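Long-range contact in regulator of G-protein signaling 16 (Mus musculus, PDB 3C7L), which speeds up GTP hydrolysis by G protein alpha subunits, driving them into the inactive GDP-bound form and damping receptor signalling: residues E45-F50 / K84-D89. Sequence-based numbering, arbitrary orientation.
Sequences EENLEF and KEVNID
The Phe50 ring meets Val86 obliquely: CG1 of Val86 touches its root, lying 3.8 Å from Phe50 CB and near CG and CD2. With CG anti to the backbone N (chi1 169°), the Phe50 ring lies beside the carbonyl carbon. The side chains of Phe50 and Val86 cross at about a right angle. Ile73 and Ile78 of helix 63-78 and Thr115 of helix 109-128 also touch the Phe50 side chain. The flat amide of Asn47 comes to Val86 with its oxygen: OD1 is 4.0 Å from Val86 CB. One water joins the segments here. The water donates to Asn47 OD1 (water O to OD1 2.5 Å, rather short) and accepts from the backbone N of Asn87, the centre of an inverse gamma turn. This contact lies inside the all-helical RGS domain, the part of the protein that acts on G alpha. It ties helix 45-57 to the loop between helices 63-78 and 90-101. Beside Val86, Glu46 packs with its aliphatic part, CB lying 3.6 Å from the carbonyl O of Lys84. The Lys84 chain is extended beyond CG and crosses Glu49 at about a right angle. Lys84 NZ reaches Glu49 OE1 at 3.2 Å, a salt bridge with a weak hydrogen bond. Glu49 OE2 is hydrogen-bonded to His36 NE2, so both carboxylate oxygens have partners. Glu76 makes a long, weak ion pair with Lys84 NZ.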
ATOM      1  N   GLU A  45       7.115  -5.385   2.995  1.00  9.73           N
ATOM      2  CA  GLU A  45       5.735  -5.810   2.759  1.00  9.98           C
ATOM      3  C   GLU A  45       4.709  -4.813   3.303  1.00 10.73           C
ATOM      4  O   GLU A  45       3.541  -4.833   2.895  1.00  8.10           O
ATOM      5  CB  GLU A  45       5.463  -7.196   3.366  1.00 11.45           C
ATOM      6  CG  GLU A  45       5.219  -7.205   4.869  1.00 12.90           C
ATOM      7  CD  GLU A  45       6.497  -7.284   5.677  1.00 13.58           C
ATOM      8  OE1 GLU A  45       7.582  -7.080   5.100  1.00 12.31           O
ATOM      9  OE2 GLU A  45       6.414  -7.543   6.895  1.00 14.65           O
ATOM     10  N   GLU A  46       5.138  -3.949   4.222  1.00  8.07           N
ATOM     11  CA  GLU A  46       4.245  -2.948   4.794  1.00  9.82           C
ATOM     12  C   GLU A  46       3.725  -2.012   3.703  1.00  8.15           C
ATOM     13  O   GLU A  46       2.637  -1.461   3.829  1.00  8.24           O
ATOM     14  CB  GLU A  46       4.960  -2.116   5.863  1.00 10.19           C
ATOM     15  CG  GLU A  46       6.082  -1.249   5.323  1.00 12.87           C
ATOM     16  CD  GLU A  46       7.441  -1.921   5.410  1.00 16.98           C
ATOM     17  OE1 GLU A  46       7.498  -3.174   5.426  1.00 17.06           O
ATOM     18  OE2 GLU A  46       8.455  -1.188   5.449  1.00 18.81           O
ATOM     19  N   ASN A  47       4.505  -1.826   2.641  1.00  5.92           N
ATOM     20  CA  ASN A  47       4.078  -0.954   1.544  1.00  7.64           C
ATOM     21  C   ASN A  47       2.818  -1.513   0.893  1.00  6.70           C
ATOM     22  O   ASN A  47       1.870  -0.775   0.594  1.00  4.19           O
ATOM     23  CB  ASN A  47       5.180  -0.818   0.485  1.00  7.31           C
ATOM     24  CG  ASN A  47       6.387  -0.058   0.998  1.00 11.18           C
ATOM     25  OD1 ASN A  47       6.259   0.830   1.846  1.00  9.49           O
ATOM     26  ND2 ASN A  47       7.567  -0.387   0.473  1.00  9.77           N
ATOM     27  N   LEU A  48       2.817  -2.825   0.667  1.00  7.54           N
ATOM     28  CA  LEU A  48       1.678  -3.489   0.050  1.00  7.29           C
ATOM     29  C   LEU A  48       0.486  -3.574   1.005  1.00  7.53           C
ATOM     30  O   LEU A  48      -0.655  -3.394   0.594  1.00  8.12           O
ATOM     31  CB  LEU A  48       2.079  -4.901  -0.404  1.00  7.16           C
ATOM     32  CG  LEU A  48       0.963  -5.787  -0.965  1.00  7.54           C
ATOM     33  CD1 LEU A  48       0.316  -5.118  -2.173  1.00  6.34           C
ATOM     34  CD2 LEU A  48       1.539  -7.137  -1.345  1.00  6.04           C
ATOM     35  N   GLU A  49       0.751  -3.850   2.280  1.00  7.01           N
ATOM     36  CA  GLU A  49      -0.318  -3.953   3.268  1.00  7.79           C
ATOM     37  C   GLU A  49      -1.024  -2.613   3.423  1.00  7.56           C
ATOM     38  O   GLU A  49      -2.248  -2.550   3.546  1.00  4.92           O
ATOM     39  CB  GLU A  49       0.256  -4.425   4.611  1.00  8.24           C
ATOM     40  CG  GLU A  49       0.802  -5.845   4.521  1.00 10.10           C
ATOM     41  CD  GLU A  49       1.515  -6.318   5.774  1.00 12.32           C
ATOM     42  OE1 GLU A  49       1.765  -5.501   6.690  1.00  9.55           O
ATOM     43  OE2 GLU A  49       1.835  -7.522   5.826  1.00 11.21           O
ATOM     44  N   PHE A  50      -0.245  -1.538   3.401  1.00  6.18           N
ATOM     45  CA  PHE A  50      -0.792  -0.195   3.523  1.00  7.23           C
ATOM     46  C   PHE A  50      -1.657   0.145   2.312  1.00  6.05           C
ATOM     47  O   PHE A  50      -2.758   0.676   2.462  1.00  6.13           O
ATOM     48  CB  PHE A  50       0.344   0.824   3.656  1.00  8.13           C
ATOM     49  CG  PHE A  50      -0.103   2.253   3.538  1.00  7.09           C
ATOM     50  CD1 PHE A  50      -1.065   2.771   4.399  1.00  7.99           C
ATOM     51  CD2 PHE A  50       0.436   3.083   2.562  1.00  6.57           C
ATOM     52  CE1 PHE A  50      -1.483   4.095   4.290  1.00  8.13           C
ATOM     53  CE2 PHE A  50       0.027   4.400   2.444  1.00  6.42           C
ATOM     54  CZ  PHE A  50      -0.935   4.911   3.309  1.00  9.87           C
ATOM     55  N   LYS A  84       4.205  -0.529  11.517  1.00 11.92           N
ATOM     56  CA  LYS A  84       4.491  -0.784  10.107  1.00 13.48           C
ATOM     57  C   LYS A  84       4.690   0.499   9.312  1.00 13.88           C
ATOM     58  O   LYS A  84       4.273   0.596   8.155  1.00 13.68           O
ATOM     59  CB  LYS A  84       3.350  -1.591   9.484  1.00 14.19           C
ATOM     60  CG  LYS A  84       3.186  -2.980  10.060  1.00 18.97           C
ATOM     61  CD  LYS A  84       1.940  -3.657   9.512  1.00 20.27           C
ATOM     62  CE  LYS A  84       1.799  -5.064  10.068  1.00 21.64           C
ATOM     63  NZ  LYS A  84       0.526  -5.694   9.635  1.00 23.40           N
ATOM     64  N   GLU A  85       5.344   1.476   9.932  1.00 11.57           N
ATOM     65  CA  GLU A  85       5.590   2.763   9.300  1.00 12.74           C
ATOM     66  C   GLU A  85       6.151   2.638   7.886  1.00 12.83           C
ATOM     67  O   GLU A  85       7.182   2.006   7.669  1.00 12.01           O
ATOM     68  CB  GLU A  85       6.546   3.599  10.157  1.00 12.63           C
ATOM     69  CG  GLU A  85       6.902   4.938   9.530  1.00 14.38           C
ATOM     70  CD  GLU A  85       7.735   5.817  10.437  1.00 15.49           C
ATOM     71  OE1 GLU A  85       8.342   5.291  11.393  1.00 16.97           O
ATOM     72  OE2 GLU A  85       7.795   7.040  10.184  1.00 17.30           O
ATOM     73  N   VAL A  86       5.463   3.242   6.924  1.00 12.23           N
ATOM     74  CA  VAL A  86       5.921   3.205   5.538  1.00 12.30           C
ATOM     75  C   VAL A  86       6.928   4.330   5.309  1.00 13.32           C
ATOM     76  O   VAL A  86       6.864   5.368   5.966  1.00 12.51           O
ATOM     77  CB  VAL A  86       4.744   3.354   4.542  1.00 11.76           C
ATOM     78  CG1 VAL A  86       3.792   2.172   4.692  1.00  9.75           C
ATOM     79  CG2 VAL A  86       4.005   4.660   4.790  1.00 10.30           C
ATOM     80  N   ASN A  87       7.845   4.129   4.368  1.00 14.91           N
ATOM     81  CA  ASN A  87       8.871   5.127   4.079  1.00 17.40           C
ATOM     82  C   ASN A  87       8.355   6.340   3.310  1.00 18.93           C
ATOM     83  O   ASN A  87       8.464   6.420   2.086  1.00 20.80           O
ATOM     84  CB  ASN A  87      10.033   4.484   3.321  1.00 20.59           C
ATOM     85  CG  ASN A  87      11.152   5.466   3.028  1.00 23.31           C
ATOM     86  OD1 ASN A  87      11.581   6.219   3.907  1.00 25.82           O
ATOM     87  ND2 ASN A  87      11.641   5.456   1.796  1.00 26.19           N
ATOM     88  N   ILE A  88       7.810   7.289   4.060  1.00 18.77           N
ATOM     89  CA  ILE A  88       7.257   8.520   3.521  1.00 19.63           C
ATOM     90  C   ILE A  88       8.004   9.699   4.149  1.00 20.40           C
ATOM     91  O   ILE A  88       8.480   9.592   5.278  1.00 19.38           O
ATOM     92  CB  ILE A  88       5.756   8.615   3.876  1.00 20.08           C
ATOM     93  CG1 ILE A  88       4.960   7.614   3.043  1.00 21.83           C
ATOM     94  CG2 ILE A  88       5.263  10.020   3.694  1.00 23.02           C
ATOM     95  CD1 ILE A  88       5.189   7.732   1.566  1.00 19.90           C
ATOM     96  N   ASP A  89       8.113  10.820   3.437  1.00 21.55           N
ATOM     97  CA  ASP A  89       8.809  11.974   4.009  1.00 21.44           C
ATOM     98  C   ASP A  89       7.925  12.673   5.036  1.00 21.33           C
ATOM     99  O   ASP A  89       6.736  12.379   5.139  1.00 22.35           O
ATOM    100  CB  ASP A  89       9.245  12.968   2.918  1.00 22.94           C
ATOM    101  CG  ASP A  89       8.084  13.492   2.085  1.00 23.97           C
ATOM    102  OD1 ASP A  89       6.957  13.617   2.611  1.00 24.83           O
ATOM    103  OD2 ASP A  89       8.310  13.804   0.896  1.00 24.31           O
TER
HETATM  104  O   HOH W   1       8.132   1.608   3.345  1.00 11.52           O